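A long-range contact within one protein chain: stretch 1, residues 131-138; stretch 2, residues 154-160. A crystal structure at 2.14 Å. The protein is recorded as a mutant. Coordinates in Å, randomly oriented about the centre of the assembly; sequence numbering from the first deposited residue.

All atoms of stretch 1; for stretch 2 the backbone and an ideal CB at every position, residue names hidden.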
# COMPACT_ATOMS: atom_id res chain seq x y z
N GLU A 131 -13.85 -0.69 -2.76
CA GLU A 131 -13.92 -1.74 -1.74
C GLU A 131 -13.31 -1.31 -0.40
O GLU A 131 -13.90 -1.56 0.64
CB GLU A 131 -13.27 -3.05 -2.22
CG GLU A 131 -13.52 -4.24 -1.28
CD GLU A 131 -14.93 -4.48 -0.78
OE1 GLU A 131 -15.91 -4.05 -1.45
OE2 GLU A 131 -15.07 -5.09 0.30
N VAL A 132 -12.10 -0.71 -0.43
CA VAL A 132 -11.41 -0.23 0.77
C VAL A 132 -12.30 0.83 1.49
O VAL A 132 -12.50 0.75 2.70
CB VAL A 132 -9.98 0.29 0.42
CG1 VAL A 132 -9.36 1.07 1.58
CG2 VAL A 132 -9.06 -0.87 0.01
N LEU A 133 -12.85 1.78 0.72
CA LEU A 133 -13.75 2.79 1.27
C LEU A 133 -14.99 2.14 1.90
O LEU A 133 -15.33 2.48 3.03
CB LEU A 133 -14.14 3.85 0.22
CG LEU A 133 -15.18 4.90 0.66
CD1 LEU A 133 -14.68 5.77 1.83
CD2 LEU A 133 -15.62 5.76 -0.51
N LYS A 134 -15.60 1.17 1.22
CA LYS A 134 -16.77 0.42 1.69
C LYS A 134 -16.46 -0.27 3.05
O LYS A 134 -17.26 -0.19 3.98
CB LYS A 134 -17.18 -0.62 0.62
CG LYS A 134 -18.44 -1.41 0.97
CD LYS A 134 -18.90 -2.30 -0.18
CE LYS A 134 -20.15 -3.07 0.22
NZ LYS A 134 -20.32 -4.30 -0.59
N LEU A 135 -15.29 -0.93 3.15
CA LEU A 135 -14.86 -1.58 4.38
C LEU A 135 -14.63 -0.53 5.50
O LEU A 135 -14.93 -0.79 6.66
CB LEU A 135 -13.59 -2.40 4.15
CG LEU A 135 -13.75 -3.60 3.22
CD1 LEU A 135 -12.42 -4.17 2.85
CD2 LEU A 135 -14.66 -4.66 3.83
N TYR A 136 -14.11 0.65 5.13
CA TYR A 136 -13.89 1.74 6.06
C TYR A 136 -15.25 2.19 6.59
O TYR A 136 -15.43 2.28 7.81
CB TYR A 136 -13.12 2.89 5.40
CG TYR A 136 -13.03 4.11 6.29
CD1 TYR A 136 -12.05 4.20 7.28
CD2 TYR A 136 -13.96 5.15 6.19
CE1 TYR A 136 -11.99 5.29 8.13
CE2 TYR A 136 -13.89 6.26 7.03
CZ TYR A 136 -12.90 6.32 8.00
OH TYR A 136 -12.84 7.40 8.84
N LYS A 137 -16.23 2.43 5.68
CA LYS A 137 -17.58 2.85 6.06
C LYS A 137 -18.32 1.79 6.85
O LYS A 137 -19.09 2.15 7.71
CB LYS A 137 -18.39 3.33 4.84
CG LYS A 137 -17.78 4.55 4.12
CD LYS A 137 -17.89 5.85 4.94
CE LYS A 137 -17.27 7.02 4.22
NZ LYS A 137 -17.39 8.29 4.97
N ALA A 138 -18.00 0.49 6.65
CA ALA A 138 -18.61 -0.63 7.39
C ALA A 138 -18.17 -0.72 8.86
O ALA A 138 -18.81 -1.43 9.64
CB ALA A 138 -18.32 -1.95 6.68
N UNK A 154 -4.70 8.74 5.71
CA UNK A 154 -5.67 7.84 5.09
C UNK A 154 -7.09 8.10 5.59
O UNK A 154 -8.02 8.12 4.78
CB UNK A 154 -5.28 6.38 5.36
N UNK A 155 -7.26 8.36 6.89
CA UNK A 155 -8.56 8.69 7.49
C UNK A 155 -9.13 9.93 6.79
O UNK A 155 -10.31 9.93 6.43
CB UNK A 155 -8.43 8.93 9.00
N UNK A 156 -8.28 10.96 6.55
CA UNK A 156 -8.65 12.20 5.86
C UNK A 156 -9.06 11.94 4.39
O UNK A 156 -10.03 12.50 3.92
CB UNK A 156 -7.48 13.19 5.91
N UNK A 157 -8.33 11.06 3.68
CA UNK A 157 -8.65 10.65 2.31
C UNK A 157 -10.07 10.05 2.25
O UNK A 157 -10.84 10.33 1.33
CB UNK A 157 -7.62 9.64 1.80
N UNK A 158 -10.41 9.24 3.27
CA UNK A 158 -11.74 8.62 3.39
C UNK A 158 -12.80 9.63 3.79
O UNK A 158 -13.79 9.77 3.09
CB UNK A 158 -11.71 7.48 4.41
N UNK A 159 -12.58 10.37 4.89
CA UNK A 159 -13.50 11.36 5.46
C UNK A 159 -13.80 12.57 4.57
O UNK A 159 -14.93 13.04 4.58
CB UNK A 159 -12.93 11.86 6.79
N UNK A 160 -12.79 13.10 3.85
CA UNK A 160 -12.94 14.27 2.97
C UNK A 160 -13.78 14.03 1.72
O UNK A 160 -14.16 14.99 1.06
CB UNK A 160 -11.55 14.76 2.54

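The two helical segments cross almost perpendicularly, at 93° between their N-to-C directions, with axes 10.9 Å apart at closest approach.

Position 154 has helical backbone angles (-66/-41) and a CA-to-CB bond pointing sideways; nothing of stretch 1 lies within 5.5 Å of its ideal CB. Many helix-compatible residues would do. It is Leu154, which makes no contact with stretch 1.

At 155 the bond is again sideways, and the ideal CB lies 4.7 Å from Tyr136 OH. A small residue fits, though a longer one directed past the hydroxyl is not excluded. The deposited Ala155 adds only slight coverage.

Position 156 points away from stretch 1, and at 157 nothing of stretch 1 lies within 5.5 Å of the ideal CB, so neither shows a preference here; they are Lys156, chi1 t, and Val157, and neither makes contact.

Position 158 is the one that stretch 1 specifies most clearly. Its CA lies 6.5 Å from Leu133 CA, its CA-to-CB bond points toward stretch 1, and its ideal CB is 3.6 Å from Tyr136 CE2 and 4.3 Å from Leu133 CD1. With Val132 also on this side, the surroundings are apolar and partly aromatic; leucine, methionine or an aromatic residue would suit them. The residue is Phe158, chi1 m. Its CB sits over the Tyr136 ring, 3.8 Å from the centroid and 18° off the normal, a CH-pi contact. The two rings form an offset stack, with centroids 4.7 Å apart and planes at 26°. Beyond the stack, Phe158 CZ reaches Val132 CG1 at 3.5 Å and Phe158 CD1 reaches Leu133 CD1 at 4.0 Å.

Position 159 points sideways, its ideal CB 4.9 Å from Tyr136 OH. A phenolic hydroxyl and the ammonium group of Lys137 make this a polar setting: a flexible acceptor, acidic or amide, would serve, and an acid would also answer the positive charge. It is Glu159, whose chi1 and chi2, both m, bring its end nearer. Tyr136 OH donates a hydrogen bond to Glu159 OE2 (2.7 Å), which lies near the plane of the tyrosine ring, at its edge, while Phe158 lies over one face. Lys137 NZ is 4.5 Å from Glu159 OE2, beyond a salt bridge; a water spans the gap, accepting from Lys137 NZ (2.8 Å) and donating to Glu159 OE2 (2.7 Å).

Position 160 is out of reach, so stretch 1 leaves it free. Ser160 turns back on its own segment, Ser160 OG donating to Lys156 O at 2.7 Å.

Stretch 2, residues 154-160: LAKVFES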
# COMPACT_ATOMS: atom_id res chain seq x y z
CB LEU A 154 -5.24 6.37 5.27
CG LEU A 154 -4.03 5.91 4.42
CD1 LEU A 154 -3.60 4.50 4.81
CD2 LEU A 154 -4.33 5.96 2.91
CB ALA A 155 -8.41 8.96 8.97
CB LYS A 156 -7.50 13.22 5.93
CG LYS A 156 -7.93 14.65 5.64
CD LYS A 156 -6.75 15.61 5.62
CE LYS A 156 -7.16 16.99 5.18
NZ LYS A 156 -6.00 17.94 5.20
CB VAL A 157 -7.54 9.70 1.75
CG1 VAL A 157 -8.03 8.83 0.60
CG2 VAL A 157 -6.31 10.50 1.34
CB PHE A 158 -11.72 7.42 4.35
CG PHE A 158 -10.79 6.29 3.96
CD1 PHE A 158 -10.82 5.76 2.67
CD2 PHE A 158 -9.96 5.70 4.90
CE1 PHE A 158 -9.95 4.72 2.31
CE2 PHE A 158 -9.11 4.65 4.55
CZ PHE A 158 -9.09 4.18 3.25
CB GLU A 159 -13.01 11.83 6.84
CG GLU A 159 -13.17 10.80 7.94
CD GLU A 159 -14.60 10.38 8.24
OE1 GLU A 159 -15.51 11.23 8.14
OE2 GLU A 159 -14.82 9.20 8.60
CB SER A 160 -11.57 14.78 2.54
OG SER A 160 -10.95 13.82 1.71
O HOH W 1 -17.22 8.25 7.73
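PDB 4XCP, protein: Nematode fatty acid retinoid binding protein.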